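Local coordinates for protein aldo-keto Reductase, OXIDOREDUCTASE (Salmonella typhimurium, PDB 5T79) that binds NADPH and probably reduces aldehydes as an aldo-keto reductase, among them 3-hydroxybutanal, which yields 1,3-butanediol, at residues V165-Y170 and L190-K195; Y196-R201 and Q279-W284; F221-G226 and V294-S299. All blocks are in the same frame, centred on the assembly; numbering follows the deposited sequence. Where two conformers were deposited one is given.

How the contacts relate
Contacts 1 and 3 illustrate how a TIM barrel builds a cofactor site from the ends of its strands, with contact 2 packed beside that site. Along the chain, contact 1 closes before contacts 2 and 3 open, whereas the segments of those two alternate. Contacts 1 and 3 belong to the same curled sheet, with centres about 15 Å apart, and both touch NADPH: the nicotinamide carboxamide at the first, the ring and phosphates at the second. Contact 2 has its centre about 10 Å from that of contact 3 and about 18 Å from that of contact 1. In it, a loop beyond the end of strand 191-193 packs on helix 277-285, the outer helix that precedes strand 293-296.

Contact 1: V165-Y170 and L190-K195; sequences VGISNY and LIHQPK. With NDP (NADPH dihydro-nicotinamide-adenine-dinucleotide phosphate), chain E.
Q193 O is gripped by two donors, one at the end of the neighbouring strand and one just past it. S168 OG reaches it at 2.7 Å, in the carbonyl plane and on a lone pair, whereas N169 N, 3.1 Å from Q193 O, comes in from about 40° out of that plane. The serine hydroxyl gets there because OG stands anti to its own backbone N (chi1 -178°). Having given its proton to this carbonyl, S168 OG can accept one from the cofactor: NDP N7N lies 2.8 Å from it. The same amide nitrogen makes a straighter bond to Q193 OE1, 3.1 Å away, at the tip of an extended side chain whose NE2 is tied to D61. With N169 ND2 donating to NDP O7N at 2.9 Å, three bonds hold the nicotinamide carboxamide and fix its rotation. A water bridges N169 OD1 and K195 N.

H192 leans across toward the first strand. Its NE2 donates to Y170 O at 2.8 Å, with the acceptor nearly in the imidazole plane and the donor on a lone pair of the carbonyl. That bond ties the turn after strand 162-168 to strand 191-193. CG1 and CD1 of I167 pack against H192 CD2, and I167 O lies over one face of the ring. Beneath these side chains, I167 N bonds to I191 O and Q193 N to I167 O in parallel pairing. Strand 162-168, helix 172-185 and strand 191-193 form a beta-alpha-beta crossover of the TIM barrel, whose strand ends here make the carboxamide part of the NADPH site.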
# COMPACT_ATOMS: atom_id res chain seq x y z
N VAL A 165 -1.78 -13.45 -4.21
CA VAL A 165 -2.64 -13.05 -3.09
C VAL A 165 -1.81 -12.48 -1.96
O VAL A 165 -0.60 -12.72 -1.89
CB VAL A 165 -3.59 -14.18 -2.58
CG1 VAL A 165 -4.65 -14.49 -3.63
CG2 VAL A 165 -2.82 -15.44 -2.15
N GLY A 166 -2.48 -11.74 -1.07
CA GLY A 166 -1.83 -11.16 0.09
C GLY A 166 -2.76 -11.05 1.27
O GLY A 166 -3.96 -11.35 1.15
N ILE A 167 -2.21 -10.63 2.42
CA ILE A 167 -2.99 -10.39 3.65
C ILE A 167 -2.63 -8.99 4.14
O ILE A 167 -1.53 -8.49 3.87
CB ILE A 167 -2.75 -11.48 4.74
CG1 ILE A 167 -1.24 -11.59 5.10
CG2 ILE A 167 -3.38 -12.83 4.32
CD1 ILE A 167 -0.92 -12.62 6.25
N SER A 168 -3.56 -8.35 4.80
CA SER A 168 -3.34 -7.00 5.32
C SER A 168 -3.84 -6.92 6.74
O SER A 168 -4.85 -7.58 7.08
CB SER A 168 -4.07 -5.98 4.43
OG SER A 168 -3.84 -4.65 4.88
N ASN A 169 -3.15 -6.13 7.59
CA ASN A 169 -3.52 -5.91 9.00
C ASN A 169 -3.55 -7.19 9.85
O ASN A 169 -4.19 -7.21 10.90
CB ASN A 169 -4.90 -5.22 9.08
CG ASN A 169 -4.91 -3.88 8.38
OD1 ASN A 169 -4.10 -3.01 8.68
ND2 ASN A 169 -5.77 -3.72 7.40
N TYR A 170 -2.82 -8.23 9.42
CA TYR A 170 -2.77 -9.47 10.20
C TYR A 170 -1.66 -9.38 11.26
O TYR A 170 -0.51 -9.15 10.90
CB TYR A 170 -2.49 -10.66 9.26
CG TYR A 170 -3.71 -11.37 8.72
CD1 TYR A 170 -4.68 -10.68 7.99
CD2 TYR A 170 -3.84 -12.75 8.83
CE1 TYR A 170 -5.78 -11.34 7.45
CE2 TYR A 170 -4.95 -13.42 8.30
CZ TYR A 170 -5.91 -12.71 7.60
OH TYR A 170 -6.98 -13.41 7.12
N LEU A 190 2.06 -13.84 -1.26
CA LEU A 190 3.09 -12.97 -1.85
C LEU A 190 3.54 -11.89 -0.88
O LEU A 190 4.74 -11.56 -0.83
CB LEU A 190 2.55 -12.28 -3.14
CG LEU A 190 3.52 -11.27 -3.82
CD1 LEU A 190 4.70 -11.99 -4.45
CD2 LEU A 190 2.82 -10.41 -4.89
N ILE A 191 2.57 -11.29 -0.16
CA ILE A 191 2.82 -10.05 0.55
C ILE A 191 1.89 -9.83 1.74
O ILE A 191 0.78 -10.36 1.80
CB ILE A 191 2.64 -8.89 -0.52
CG1 ILE A 191 3.18 -7.50 -0.02
CG2 ILE A 191 1.17 -8.78 -1.06
CD1 ILE A 191 3.40 -6.48 -1.17
N HIS A 192 2.37 -8.99 2.66
CA HIS A 192 1.62 -8.52 3.81
C HIS A 192 1.61 -7.01 3.74
O HIS A 192 2.65 -6.40 3.50
CB HIS A 192 2.29 -8.99 5.11
CG HIS A 192 1.49 -8.71 6.36
ND1 HIS A 192 1.09 -7.42 6.70
CD2 HIS A 192 1.09 -9.56 7.33
CE1 HIS A 192 0.47 -7.53 7.86
NE2 HIS A 192 0.43 -8.79 8.28
N GLN A 193 0.43 -6.41 3.94
CA GLN A 193 0.29 -4.98 3.96
C GLN A 193 -0.08 -4.53 5.39
O GLN A 193 -1.26 -4.49 5.74
CB GLN A 193 -0.75 -4.50 2.95
CG GLN A 193 -0.90 -2.97 2.92
CD GLN A 193 -1.78 -2.48 1.81
OE1 GLN A 193 -2.67 -1.68 2.05
NE2 GLN A 193 -1.56 -2.92 0.57
N PRO A 194 0.94 -4.15 6.18
CA PRO A 194 0.67 -3.62 7.53
C PRO A 194 0.75 -2.09 7.58
O PRO A 194 1.44 -1.47 6.76
CB PRO A 194 1.84 -4.18 8.34
CG PRO A 194 3.03 -4.19 7.34
CD PRO A 194 2.40 -4.24 5.93
N LYS A 195 0.15 -1.49 8.62
CA LYS A 195 0.35 -0.07 8.88
C LYS A 195 1.74 0.08 9.50
O LYS A 195 2.05 -0.66 10.44
CB LYS A 195 -0.74 0.45 9.84
CG LYS A 195 -0.71 1.95 10.05
CD LYS A 195 -1.85 2.36 10.99
CE LYS A 195 -2.97 3.04 10.23
NZ LYS A 195 -4.19 3.22 11.07
PA NDP E . 0.17 8.65 3.62
O1A NDP E . 1.29 8.60 2.63
O2A NDP E . 0.27 8.28 5.03
O5B NDP E . -0.52 10.11 3.65
C5B NDP E . -1.10 10.51 2.40
C4B NDP E . -1.73 11.88 2.51
O4B NDP E . -0.81 12.78 3.16
C3B NDP E . -2.07 12.50 1.16
O3B NDP E . -3.42 12.22 0.79
C2B NDP E . -1.80 13.99 1.38
O2B NDP E . -2.96 14.65 1.92
C1B NDP E . -0.69 13.98 2.43
N9A NDP E . 0.66 14.06 1.90
C8A NDP E . 1.37 13.08 1.25
N7A NDP E . 2.57 13.43 0.88
C5A NDP E . 2.67 14.75 1.32
C6A NDP E . 3.68 15.72 1.18
N6A NDP E . 4.89 15.47 0.67
N1A NDP E . 3.42 16.96 1.65
C2A NDP E . 2.25 17.19 2.26
N3A NDP E . 1.24 16.35 2.47
C4A NDP E . 1.50 15.14 1.95
O3 NDP E . -0.80 7.62 2.90
PN NDP E . -2.22 7.12 3.44
O1N NDP E . -3.11 7.97 2.61
O2N NDP E . -2.34 7.14 4.96
O5D NDP E . -2.42 5.54 3.12
C5D NDP E . -1.47 4.95 2.18
C4D NDP E . -2.16 3.93 1.30
O4D NDP E . -2.29 2.69 2.04
C3D NDP E . -3.56 4.26 0.82
O3D NDP E . -3.51 5.12 -0.30
C2D NDP E . -4.17 2.87 0.59
O2D NDP E . -4.01 2.29 -0.71
C1D NDP E . -3.49 2.03 1.67
N1N NDP E . -4.29 1.89 2.90
C2N NDP E . -4.62 0.59 3.29
C3N NDP E . -5.34 0.33 4.39
C7N NDP E . -5.40 -1.09 4.89
O7N NDP E . -6.13 -1.28 5.87
N7N NDP E . -4.76 -2.09 4.28
C4N NDP E . -6.02 1.45 5.13
C5N NDP E . -5.40 2.77 4.81
C6N NDP E . -4.63 2.97 3.77
P2B NDP E . -3.62 16.07 1.47
O1X NDP E . -5.00 16.02 0.93
O2X NDP E . -3.51 16.85 2.77
O3X NDP E . -2.60 16.67 0.50
O HOH W 1 -1.79 -3.05 10.12

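Contact 2: Y196-R201 and Q279-W284; sequences YSLFER and QMALAW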
# COMPACT_ATOMS: atom_id res chain seq x y z
N TYR A 196 2.61 0.96 8.94
CA TYR A 196 3.97 1.15 9.46
C TYR A 196 4.48 2.54 9.16
O TYR A 196 4.49 2.97 8.01
CB TYR A 196 4.95 0.09 8.90
CG TYR A 196 6.39 0.14 9.40
CD1 TYR A 196 6.68 0.48 10.72
CD2 TYR A 196 7.44 -0.28 8.59
CE1 TYR A 196 8.00 0.41 11.22
CE2 TYR A 196 8.75 -0.31 9.06
CZ TYR A 196 9.03 0.02 10.37
OH TYR A 196 10.32 -0.05 10.82
N SER A 197 4.92 3.24 10.22
CA SER A 197 5.50 4.60 10.14
C SER A 197 6.29 4.88 11.39
O SER A 197 6.27 4.07 12.30
CB SER A 197 4.40 5.66 9.99
OG SER A 197 3.72 5.86 11.22
N LEU A 198 6.92 6.06 11.47
CA LEU A 198 7.62 6.48 12.70
C LEU A 198 6.69 6.45 13.93
O LEU A 198 7.14 6.19 15.05
CB LEU A 198 8.18 7.90 12.53
CG LEU A 198 9.44 8.01 11.67
CD1 LEU A 198 9.56 9.41 11.06
CD2 LEU A 198 10.69 7.76 12.51
N PHE A 199 5.39 6.71 13.71
CA PHE A 199 4.39 6.78 14.78
C PHE A 199 3.64 5.45 14.98
O PHE A 199 2.78 5.36 15.86
CB PHE A 199 3.39 7.91 14.48
CG PHE A 199 3.94 9.32 14.64
CD1 PHE A 199 5.06 9.56 15.44
CD2 PHE A 199 3.30 10.40 14.05
CE1 PHE A 199 5.56 10.86 15.60
CE2 PHE A 199 3.79 11.70 14.23
CZ PHE A 199 4.90 11.92 15.02
N GLU A 200 3.96 4.42 14.21
CA GLU A 200 3.29 3.13 14.37
C GLU A 200 4.28 2.03 14.08
O GLU A 200 4.43 1.63 12.93
CB GLU A 200 2.03 3.03 13.47
CG GLU A 200 1.23 1.76 13.72
CD GLU A 200 0.98 1.49 15.19
OE1 GLU A 200 0.17 2.24 15.79
OE2 GLU A 200 1.69 0.63 15.78
N ARG A 201 4.95 1.53 15.13
CA ARG A 201 6.05 0.59 14.95
C ARG A 201 5.75 -0.87 15.39
O ARG A 201 6.70 -1.63 15.61
CB ARG A 201 7.28 1.13 15.73
CG ARG A 201 7.73 2.50 15.23
CD ARG A 201 8.88 3.06 16.04
NE ARG A 201 10.12 2.31 15.83
CZ ARG A 201 11.31 2.69 16.25
NH1 ARG A 201 11.45 3.83 16.92
NH2 ARG A 201 12.38 1.95 16.00
N GLN A 279 9.89 13.13 3.22
CA GLN A 279 10.95 12.35 2.57
C GLN A 279 11.73 11.53 3.59
O GLN A 279 11.97 10.35 3.35
CB GLN A 279 11.86 13.27 1.78
CG GLN A 279 11.12 13.92 0.62
CD GLN A 279 11.96 14.95 -0.09
OE1 GLN A 279 12.61 15.81 0.54
NE2 GLN A 279 11.96 14.89 -1.41
N MET A 280 12.07 12.12 4.74
CA MET A 280 12.75 11.38 5.79
C MET A 280 11.86 10.26 6.35
O MET A 280 12.36 9.18 6.62
CB MET A 280 13.19 12.31 6.93
CG MET A 280 14.13 11.61 7.89
SD MET A 280 14.60 12.61 9.32
CE MET A 280 13.13 12.46 10.39
N ALA A 281 10.56 10.52 6.52
CA ALA A 281 9.63 9.55 7.10
C ALA A 281 9.50 8.32 6.20
O ALA A 281 9.49 7.19 6.71
CB ALA A 281 8.27 10.20 7.36
N LEU A 282 9.45 8.51 4.86
CA LEU A 282 9.38 7.39 3.90
C LEU A 282 10.68 6.60 3.89
O LEU A 282 10.67 5.37 3.90
CB LEU A 282 9.08 7.90 2.46
CG LEU A 282 7.79 8.68 2.26
CD1 LEU A 282 7.64 9.08 0.80
CD2 LEU A 282 6.55 7.85 2.70
N ALA A 283 11.81 7.32 3.85
CA ALA A 283 13.15 6.74 3.88
C ALA A 283 13.33 5.86 5.11
O ALA A 283 13.89 4.77 5.02
CB ALA A 283 14.18 7.86 3.90
N TRP A 284 12.82 6.33 6.27
CA TRP A 284 12.96 5.63 7.54
C TRP A 284 12.30 4.25 7.49
O TRP A 284 12.85 3.31 8.04
CB TRP A 284 12.40 6.47 8.70
CG TRP A 284 12.56 5.84 10.06
CD1 TRP A 284 13.61 5.99 10.92
CD2 TRP A 284 11.62 4.98 10.72
NE1 TRP A 284 13.38 5.29 12.08
CE2 TRP A 284 12.16 4.66 11.99
CE3 TRP A 284 10.36 4.46 10.37
CZ2 TRP A 284 11.49 3.85 12.91
CZ3 TRP A 284 9.70 3.64 11.28
CH2 TRP A 284 10.28 3.32 12.51
O HOH W 2 7.54 6.97 8.77
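A leucine methyl set squarely on an indole face is the centre of this contact: L198 CD2 lies 3.4 Å from the centroid of the five-membered ring of W284, only 9° off the ring normal, a close CH-pi interaction. W284 CG is anti to its backbone N (chi1 -177°), which carries the indole out from the helix toward the loop, and the CD2 branch of the leucine is the one over the indole. Its other methyl, CD1, rests against A281 CB at 4.0 Å, one turn earlier on the helix.

R201 meets the same indole at its edge. The guanidinium and ring planes are practically perpendicular, at 89°, and W284 CZ2 stands 3.5 Å from R201 CZ, so the tryptophan points its rim into the flat face of the charged group. A bend at chi3 of the arginine turns the guanidinium this way; NH1 and NH2 form salt bridges with D325 and E204, which hold it there. Y196 approaches the six-membered ring obliquely and brings CE1 to 3.7 Å from W284 CZ3. Its hydroxyl bonds to E204 and R287.

The loop holds its shape by a type I turn from S197 to E200 and an ST turn in which F199 N donates to S197 OG. A water links L198 N to A281 O, the polar bridge between loop and helix. I324 of helix 318-329 touches both L198 and W284, and R287 makes a cation-pi contact with the indole. L282, on the same helix 277-285, packs against V294 and I296 of strand 293-296, so the helix turns one side to this loop and another to that strand.

Contact 3: F221-G226 and V294-S299; sequences FSPLAG and VLIGAS. With NDP (NADPH dihydro-nicotinamide-adenine-dinucleotide phosphate), chain E.
The F221 ring presents one face to the nicotinamide of NADPH, with NDP C3N 3.4 Å above its plane and over its centre, while F221 CB leans on L295 CD2 across the contact. F221 CG sits between the backbone N and the carbonyl carbon, the crowded position (chi1 84°), and this turns the ring beneath the cofactor. L295 CD2 in turn lies 3.4 Å from the ribose oxygen NDP O4D, so phenylalanine and leucine both line the nicotinamide riboside.

P223 wedges its ring against the strand: its CD is 3.0 Å from L295 O, a buried carbonyl without a polar partner in the model.

Beyond the proline, backbone amides take over. L224 N donates to NDP O2A at 3.2 Å and G297 N to NDP O1A at 3.2 Å, so the two segments grip one phosphate between them. Farther along, S299 OG bonds to NDP O3X of the 2'-phosphate at 2.7 Å, the group that distinguishes NADPH from NADH. Loops after adjacent parallel strands, 217-220 and 293-296, thus clasp the dinucleotide at the C-terminal mouth of the barrel, as in other aldo-keto reductases.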
# COMPACT_ATOMS: atom_id res chain seq x y z
N PHE A 221 1.65 0.71 4.75
CA PHE A 221 0.60 1.66 4.45
C PHE A 221 0.59 2.71 5.57
O PHE A 221 1.11 2.47 6.66
CB PHE A 221 -0.74 1.00 4.19
CG PHE A 221 -1.58 0.63 5.36
CD1 PHE A 221 -2.41 1.57 5.96
CD2 PHE A 221 -1.65 -0.68 5.80
CE1 PHE A 221 -3.22 1.23 7.04
CE2 PHE A 221 -2.50 -1.04 6.85
CZ PHE A 221 -3.28 -0.09 7.46
N SER A 222 0.02 3.88 5.27
CA SER A 222 0.02 5.06 6.15
C SER A 222 1.47 5.36 6.61
O SER A 222 1.73 5.54 7.81
CB SER A 222 -0.93 4.89 7.34
OG SER A 222 -1.22 6.16 7.89
N PRO A 223 2.46 5.40 5.68
CA PRO A 223 3.86 5.65 6.10
C PRO A 223 4.12 7.09 6.57
O PRO A 223 5.18 7.37 7.13
CB PRO A 223 4.65 5.35 4.84
CG PRO A 223 3.72 5.78 3.72
CD PRO A 223 2.39 5.25 4.20
N LEU A 224 3.15 8.00 6.32
CA LEU A 224 3.23 9.39 6.77
C LEU A 224 2.21 9.61 7.88
O LEU A 224 1.89 10.76 8.20
CB LEU A 224 3.03 10.39 5.60
CG LEU A 224 4.06 10.31 4.46
CD1 LEU A 224 3.77 11.34 3.38
CD2 LEU A 224 5.48 10.51 4.97
N ALA A 225 1.74 8.51 8.51
CA ALA A 225 0.74 8.54 9.60
C ALA A 225 -0.48 9.41 9.20
O ALA A 225 -0.90 10.30 9.95
CB ALA A 225 1.38 9.04 10.91
N GLY A 226 -0.96 9.18 7.97
CA GLY A 226 -2.10 9.87 7.37
C GLY A 226 -1.87 11.34 7.06
O GLY A 226 -2.82 12.11 6.98
N VAL A 294 6.96 1.29 0.15
CA VAL A 294 6.24 2.27 0.95
C VAL A 294 5.04 2.75 0.11
O VAL A 294 5.20 3.11 -1.06
CB VAL A 294 7.20 3.39 1.43
CG1 VAL A 294 7.50 4.44 0.36
CG2 VAL A 294 6.71 4.04 2.70
N LEU A 295 3.81 2.60 0.65
CA LEU A 295 2.59 2.90 -0.10
C LEU A 295 2.10 4.28 0.28
O LEU A 295 1.57 4.47 1.37
CB LEU A 295 1.55 1.80 0.21
CG LEU A 295 0.20 1.83 -0.50
CD1 LEU A 295 0.35 1.82 -2.02
CD2 LEU A 295 -0.65 0.64 -0.05
N ILE A 296 2.28 5.25 -0.61
CA ILE A 296 1.90 6.64 -0.32
C ILE A 296 0.47 6.95 -0.79
O ILE A 296 -0.10 6.28 -1.64
CB ILE A 296 2.93 7.64 -0.96
CG1 ILE A 296 2.90 7.62 -2.50
CG2 ILE A 296 4.37 7.38 -0.44
CD1 ILE A 296 3.41 8.93 -3.22
N GLY A 297 -0.10 7.99 -0.19
CA GLY A 297 -1.34 8.61 -0.64
C GLY A 297 -0.92 9.93 -1.25
O GLY A 297 0.15 10.46 -0.92
N ALA A 298 -1.74 10.50 -2.15
CA ALA A 298 -1.41 11.81 -2.75
C ALA A 298 -2.65 12.52 -3.25
O ALA A 298 -3.56 11.87 -3.77
CB ALA A 298 -0.41 11.64 -3.89
N SER A 299 -2.70 13.84 -3.08
CA SER A 299 -3.79 14.66 -3.61
C SER A 299 -3.27 15.51 -4.77
O SER A 299 -4.06 16.04 -5.55
CB SER A 299 -4.39 15.54 -2.52
OG SER A 299 -3.44 16.50 -2.08
PA NDP E . 0.17 8.65 3.62
O1A NDP E . 1.29 8.60 2.63
O2A NDP E . 0.27 8.28 5.03
O5B NDP E . -0.52 10.11 3.65
C5B NDP E . -1.10 10.51 2.40
C4B NDP E . -1.73 11.88 2.51
O4B NDP E . -0.81 12.78 3.16
C3B NDP E . -2.07 12.50 1.16
O3B NDP E . -3.42 12.22 0.79
C2B NDP E . -1.80 13.99 1.38
O2B NDP E . -2.96 14.65 1.92
C1B NDP E . -0.69 13.98 2.43
N9A NDP E . 0.66 14.06 1.90
C8A NDP E . 1.37 13.08 1.25
N7A NDP E . 2.57 13.43 0.88
C5A NDP E . 2.67 14.75 1.32
C6A NDP E . 3.68 15.72 1.18
N6A NDP E . 4.89 15.47 0.67
N1A NDP E . 3.42 16.96 1.65
C2A NDP E . 2.25 17.19 2.26
N3A NDP E . 1.24 16.35 2.47
C4A NDP E . 1.50 15.14 1.95
O3 NDP E . -0.80 7.62 2.90
PN NDP E . -2.22 7.12 3.44
O1N NDP E . -3.11 7.97 2.61
O2N NDP E . -2.34 7.14 4.96
O5D NDP E . -2.42 5.54 3.12
C5D NDP E . -1.47 4.95 2.18
C4D NDP E . -2.16 3.93 1.30
O4D NDP E . -2.29 2.69 2.04
C3D NDP E . -3.56 4.26 0.82
O3D NDP E . -3.51 5.12 -0.30
C2D NDP E . -4.17 2.87 0.59
O2D NDP E . -4.01 2.29 -0.71
C1D NDP E . -3.49 2.03 1.67
N1N NDP E . -4.29 1.89 2.90
C2N NDP E . -4.62 0.59 3.29
C3N NDP E . -5.34 0.33 4.39
C7N NDP E . -5.40 -1.09 4.89
O7N NDP E . -6.13 -1.28 5.87
N7N NDP E . -4.76 -2.09 4.28
C4N NDP E . -6.02 1.45 5.13
C5N NDP E . -5.40 2.77 4.81
C6N NDP E . -4.63 2.97 3.77
P2B NDP E . -3.62 16.07 1.47
O1X NDP E . -5.00 16.02 0.93
O2X NDP E . -3.51 16.85 2.77
O3X NDP E . -2.60 16.67 0.50